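Local coordinates for protein viral CASP8 and FADD-like apoptosis regulator (Molluscum contagiosum virus subtype 1, PDB 2BBR) that blocks death-receptor-induced apoptosis by interfering with host caspase-8 recruitment and activation at the death-inducing signaling complex, and suppresses host NF-kappa-B activation, at residues 61-66 and 90-95; 138-143 and 155-160. All coordinates share one frame; numbering follows the deposited sequence.

Interaction 1 of 2, residues 61-66 and 90-95; sequences VEMLYV and TSFLTR. With AZI (azide ion), chain B.
E62 reaches out of the helix to S91, whose hydroxyl donates a hydrogen bond from OG to E62 OE1 over only 2.6 Å. The bond meets the anti side of the carboxylate oxygen and lies 33° out of the carboxylate plane. S91 holds OG between its backbone N and carbonyl carbon (chi1 75°), where the same atom also accepts from L93 N at 3.3 Å, closing an ST turn. A water lies 2.7 Å from E62 OE1, accepts from S91 N and also contacts L93 O. The other oxygen, OE2, is salt-bridged to K98 and hydrogen-bonded to G89 N, so the buried carboxylate is gripped at both ends, which would favour its charged form. Packing is tightest at the base of the E62 side chain, where L93 CD1 presses on CB at 3.5 Å and lies 4.0 Å from M63 CG. Beyond this the contact slackens: M63 CE comes only to the edge of the F92 ring, 4.0 Å from CZ, and the two side chains cross at about a right angle. T90, its OG1 bonded to L87 O, forms the solvent side; off the contact, R95 NH1 donates to an azide ion. The loop between helices 81-85 and 95-104 is thus tied to helix 57-66, which rests on helix 70-77 through V61 and L64, while V66 and L93 touch helix 95-104.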
loop_
_atom_site.group_PDB
_atom_site.type_symbol
_atom_site.label_atom_id
_atom_site.label_comp_id
_atom_site.label_asym_id
_atom_site.label_seq_id
_atom_site.Cartn_x
_atom_site.Cartn_y
_atom_site.Cartn_z
ATOM N N VAL A 61 12.825 -4.129 1.274
ATOM C CA VAL A 61 12.930 -3.680 2.653
ATOM C C VAL A 61 11.716 -2.824 3.014
ATOM O O VAL A 61 11.136 -2.981 4.089
ATOM C CB VAL A 61 14.248 -2.901 2.862
ATOM C CG1 VAL A 61 14.217 -2.133 4.172
ATOM C CG2 VAL A 61 15.417 -3.878 2.867
ATOM N N GLU A 62 11.311 -1.936 2.110
ATOM C CA GLU A 62 10.144 -1.095 2.372
ATOM C C GLU A 62 8.889 -1.947 2.495
ATOM O O GLU A 62 8.053 -1.713 3.369
ATOM C CB GLU A 62 9.945 -0.066 1.262
ATOM C CG GLU A 62 10.952 1.055 1.274
ATOM C CD GLU A 62 10.455 2.266 0.515
ATOM O OE1 GLU A 62 10.791 2.407 -0.680
ATOM O OE2 GLU A 62 9.715 3.067 1.118
ATOM N N MET A 63 8.742 -2.927 1.609
ATOM C CA MET A 63 7.580 -3.802 1.671
ATOM C C MET A 63 7.494 -4.487 3.025
ATOM O O MET A 63 6.439 -4.496 3.656
ATOM C CB MET A 63 7.645 -4.866 0.580
ATOM C CG MET A 63 7.455 -4.330 -0.818
ATOM S SD MET A 63 7.592 -5.643 -2.028
ATOM C CE MET A 63 7.502 -4.703 -3.549
ATOM N N LEU A 64 8.604 -5.066 3.470
ATOM C CA LEU A 64 8.606 -5.756 4.757
ATOM C C LEU A 64 8.336 -4.795 5.913
ATOM O O LEU A 64 7.651 -5.147 6.872
ATOM C CB LEU A 64 9.934 -6.491 4.968
ATOM C CG LEU A 64 10.200 -7.642 3.988
ATOM C CD1 LEU A 64 11.583 -8.223 4.243
ATOM C CD2 LEU A 64 9.125 -8.711 4.140
ATOM N N TYR A 65 8.875 -3.585 5.825
ATOM C CA TYR A 65 8.650 -2.601 6.875
ATOM C C TYR A 65 7.166 -2.248 6.966
ATOM O O TYR A 65 6.586 -2.222 8.051
ATOM C CB TYR A 65 9.451 -1.332 6.596
ATOM C CG TYR A 65 9.307 -0.295 7.685
ATOM C CD1 TYR A 65 10.139 -0.311 8.802
ATOM C CD2 TYR A 65 8.307 0.677 7.622
ATOM C CE1 TYR A 65 9.980 0.613 9.831
ATOM C CE2 TYR A 65 8.140 1.605 8.648
ATOM C CZ TYR A 65 8.982 1.564 9.748
ATOM O OH TYR A 65 8.817 2.473 10.771
ATOM N N VAL A 66 6.553 -1.978 5.817
ATOM C CA VAL A 66 5.140 -1.631 5.785
ATOM C C VAL A 66 4.288 -2.765 6.356
ATOM O O VAL A 66 3.268 -2.515 6.996
ATOM C CB VAL A 66 4.689 -1.296 4.340
ATOM C CG1 VAL A 66 3.179 -1.111 4.285
ATOM C CG2 VAL A 66 5.386 -0.027 3.865
ATOM N N THR A 90 12.857 5.325 -0.949
ATOM C CA THR A 90 13.919 5.228 -1.949
ATOM C C THR A 90 13.697 4.174 -3.034
ATOM O O THR A 90 14.649 3.730 -3.674
ATOM C CB THR A 90 15.299 4.962 -1.292
ATOM O OG1 THR A 90 15.324 3.647 -0.726
ATOM C CG2 THR A 90 15.581 5.989 -0.201
ATOM N N SER A 91 12.449 3.767 -3.242
ATOM C CA SER A 91 12.140 2.782 -4.278
ATOM C C SER A 91 10.922 3.259 -5.057
ATOM O O SER A 91 10.463 4.386 -4.868
ATOM C CB SER A 91 11.857 1.407 -3.664
ATOM O OG SER A 91 10.575 1.358 -3.060
ATOM N N PHE A 92 10.389 2.406 -5.925
ATOM C CA PHE A 92 9.228 2.777 -6.727
ATOM C C PHE A 92 7.973 2.976 -5.875
ATOM O O PHE A 92 7.049 3.674 -6.283
ATOM C CB PHE A 92 8.951 1.704 -7.782
ATOM C CG PHE A 92 8.245 0.494 -7.243
ATOM C CD1 PHE A 92 6.855 0.420 -7.248
ATOM C CD2 PHE A 92 8.968 -0.561 -6.699
ATOM C CE1 PHE A 92 6.198 -0.685 -6.719
ATOM C CE2 PHE A 92 8.320 -1.672 -6.167
ATOM C CZ PHE A 92 6.930 -1.733 -6.176
ATOM N N LEU A 93 7.938 2.361 -4.697
ATOM C CA LEU A 93 6.764 2.474 -3.834
ATOM C C LEU A 93 6.402 3.921 -3.540
ATOM O O LEU A 93 7.267 4.756 -3.281
ATOM C CB LEU A 93 6.995 1.710 -2.529
ATOM C CG LEU A 93 7.160 0.195 -2.708
ATOM C CD1 LEU A 93 7.764 -0.400 -1.453
ATOM C CD2 LEU A 93 5.824 -0.453 -3.038
ATOM N N THR A 94 5.109 4.215 -3.577
ATOM C CA THR A 94 4.650 5.573 -3.334
ATOM C C THR A 94 4.091 5.762 -1.935
ATOM O O THR A 94 3.606 4.818 -1.306
ATOM C CB THR A 94 3.561 5.979 -4.347
ATOM O OG1 THR A 94 2.413 5.138 -4.173
ATOM C CG2 THR A 94 4.084 5.846 -5.774
ATOM N N ARG A 95 4.173 6.993 -1.447
ATOM C CA ARG A 95 3.640 7.314 -0.136
ATOM C C ARG A 95 2.139 7.017 -0.124
ATOM O O ARG A 95 1.601 6.551 0.878
ATOM C CB ARG A 95 3.909 8.784 0.189
ATOM C CG ARG A 95 3.205 9.312 1.427
ATOM C CD ARG A 95 3.480 8.500 2.679
ATOM N NE ARG A 95 2.885 9.169 3.832
ATOM C CZ ARG A 95 2.662 8.595 5.007
ATOM N NH1 ARG A 95 2.984 7.325 5.201
ATOM N NH2 ARG A 95 2.104 9.297 5.985
HETATM N N1 AZI B . 7.503 5.312 4.170
HETATM N N2 AZI B . 6.361 5.396 3.915
HETATM N N3 AZI B . 5.220 5.521 3.718
HETATM O O HOH W 1 9.730 4.574 -1.790
#

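Interaction 2 of 2, residues 138-143 and 155-160; sequences ELVLAL and SVLADM
L143 and L157 meet without any flat group between them: no ring or carboxylate has a face or an edge in this wholly aliphatic and thioether contact. The carboxylates of E138 and D159 instead form salt bridges with R135 and R162, apart from the interface. At its middle, the CD1 methyl of L143 lies against the branch point of L157, 3.7 Å from L157 CG and equally close to CD2 of the same residue. The other methyl of L157, CD1, faces V140 CG2 at 4.0 Å. L157 thus fits against V140 and L143, three residues apart and so nearly one helical turn, and its chi1 of -98° departs from a staggered value. M160 adds a looser flank: its SD is 4.3 Å from L143 CD1, and the bend at chi3 (56°) carries its CE to 4.3 Å from L139 CD2. No hydrogen bond crosses, and the axes of segments 138-143 and 155-160 come within 11.7 Å, with N-to-C directions 132° apart. The contact belongs to the hydrophobic core of the helical bundle of the second death effector domain. Helix 95-104 covers it through M100, which touches both V140 and L157; helix 109-122 meets L139 and M160 through L115, and L173 of helix 167-187 packs on L157.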
loop_
_atom_site.group_PDB
_atom_site.type_symbol
_atom_site.label_atom_id
_atom_site.label_comp_id
_atom_site.label_asym_id
_atom_site.label_seq_id
_atom_site.Cartn_x
_atom_site.Cartn_y
_atom_site.Cartn_z
ATOM N N GLU A 138 -8.842 -3.194 -0.577
ATOM C CA GLU A 138 -9.789 -3.498 -1.637
ATOM C C GLU A 138 -10.821 -2.369 -1.733
ATOM O O GLU A 138 -11.277 -2.033 -2.825
ATOM C CB GLU A 138 -10.421 -4.872 -1.384
ATOM C CG GLU A 138 -9.413 -5.994 -1.670
ATOM C CD GLU A 138 -9.769 -7.342 -1.058
ATOM O OE1 GLU A 138 -9.089 -8.335 -1.395
ATOM O OE2 GLU A 138 -10.702 -7.414 -0.239
ATOM N N LEU A 139 -11.165 -1.765 -0.600
ATOM C CA LEU A 139 -12.085 -0.631 -0.591
ATOM C C LEU A 139 -11.408 0.534 -1.329
ATOM O O LEU A 139 -12.037 1.218 -2.139
ATOM C CB LEU A 139 -12.408 -0.212 0.847
ATOM C CG LEU A 139 -13.144 1.119 1.032
ATOM C CD1 LEU A 139 -14.474 1.090 0.293
ATOM C CD2 LEU A 139 -13.359 1.383 2.517
ATOM N N VAL A 140 -10.124 0.755 -1.055
ATOM C CA VAL A 140 -9.395 1.831 -1.722
ATOM C C VAL A 140 -9.389 1.618 -3.236
ATOM O O VAL A 140 -9.672 2.542 -3.997
ATOM C CB VAL A 140 -7.943 1.938 -1.197
ATOM C CG1 VAL A 140 -7.165 2.980 -2.004
ATOM C CG2 VAL A 140 -7.955 2.311 0.278
ATOM N N LEU A 141 -9.085 0.404 -3.679
ATOM C CA LEU A 141 -9.072 0.142 -5.112
ATOM C C LEU A 141 -10.454 0.347 -5.724
ATOM O O LEU A 141 -10.570 0.868 -6.834
ATOM C CB LEU A 141 -8.565 -1.275 -5.397
ATOM C CG LEU A 141 -7.078 -1.509 -5.102
ATOM C CD1 LEU A 141 -6.726 -2.957 -5.412
ATOM C CD2 LEU A 141 -6.216 -0.570 -5.933
ATOM N N ALA A 142 -11.500 -0.060 -5.012
ATOM C CA ALA A 142 -12.858 0.114 -5.518
ATOM C C ALA A 142 -13.160 1.601 -5.712
ATOM O O ALA A 142 -13.756 1.998 -6.717
ATOM C CB ALA A 142 -13.862 -0.514 -4.562
ATOM N N LEU A 143 -12.752 2.423 -4.750
ATOM C CA LEU A 143 -12.965 3.863 -4.851
ATOM C C LEU A 143 -12.143 4.437 -6.003
ATOM O O LEU A 143 -12.613 5.308 -6.734
ATOM C CB LEU A 143 -12.579 4.553 -3.539
ATOM C CG LEU A 143 -13.494 4.280 -2.339
ATOM C CD1 LEU A 143 -12.800 4.713 -1.058
ATOM C CD2 LEU A 143 -14.821 5.000 -2.510
ATOM N N SER A 155 -9.418 13.096 -0.435
ATOM C CA SER A 155 -10.362 13.781 0.440
ATOM C C SER A 155 -11.652 13.007 0.694
ATOM O O SER A 155 -12.228 13.116 1.773
ATOM C CB SER A 155 -10.691 15.182 -0.100
ATOM O OG SER A 155 -11.347 15.119 -1.349
ATOM N N VAL A 156 -12.116 12.231 -0.282
ATOM C CA VAL A 156 -13.335 11.457 -0.075
ATOM C C VAL A 156 -13.102 10.462 1.060
ATOM O O VAL A 156 -13.956 10.290 1.935
ATOM C CB VAL A 156 -13.756 10.702 -1.358
ATOM C CG1 VAL A 156 -14.870 9.712 -1.039
ATOM C CG2 VAL A 156 -14.231 11.702 -2.408
ATOM N N LEU A 157 -11.946 9.807 1.043
ATOM C CA LEU A 157 -11.610 8.854 2.091
ATOM C C LEU A 157 -11.388 9.569 3.419
ATOM O O LEU A 157 -11.766 9.063 4.474
ATOM C CB LEU A 157 -10.357 8.063 1.716
ATOM C CG LEU A 157 -10.597 6.678 1.117
ATOM C CD1 LEU A 157 -9.283 6.083 0.646
ATOM C CD2 LEU A 157 -11.256 5.782 2.163
ATOM N N ALA A 158 -10.761 10.742 3.372
ATOM C CA ALA A 158 -10.542 11.515 4.591
ATOM C C ALA A 158 -11.901 11.861 5.200
ATOM O O ALA A 158 -12.086 11.782 6.417
ATOM C CB ALA A 158 -9.767 12.787 4.279
ATOM N N ASP A 159 -12.847 12.244 4.345
ATOM C CA ASP A 159 -14.194 12.588 4.793
ATOM C C ASP A 159 -14.866 11.390 5.451
ATOM O O ASP A 159 -15.561 11.530 6.459
ATOM C CB ASP A 159 -15.072 13.041 3.621
ATOM C CG ASP A 159 -14.640 14.368 3.033
ATOM O OD1 ASP A 159 -13.950 15.144 3.725
ATOM O OD2 ASP A 159 -15.015 14.638 1.874
ATOM N N MET A 160 -14.680 10.213 4.864
ATOM C CA MET A 160 -15.264 8.997 5.407
ATOM C C MET A 160 -14.686 8.710 6.790
ATOM O O MET A 160 -15.412 8.335 7.711
ATOM C CB MET A 160 -15.000 7.824 4.459
ATOM C CG MET A 160 -15.815 7.887 3.174
ATOM S SD MET A 160 -15.204 6.825 1.837
ATOM C CE MET A 160 -15.208 5.218 2.643
#

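How the interactions relate
The two contacts belong to different halves of the molecule, with centres about 21 Å apart on opposite sides of the chain's centre and nearest atoms about 10 Å apart. Interaction 2 is core throughout, joining two helices within the second death effector domain by apolar contacts alone. Interaction 1 is only partly buried and sets the loop before helix 95-104 against a helix of the first domain, combining charge, hydroxyl and water with apolar packing of M63, F92 and L93. Helix 95-104 touches both: K98 pairs with the carboxylate of interaction 1, whereas M100 packs into interaction 2. Thus the partly buried loop-helix contact mixes polar and apolar bonding, while the buried helix-helix contact is apolar alone.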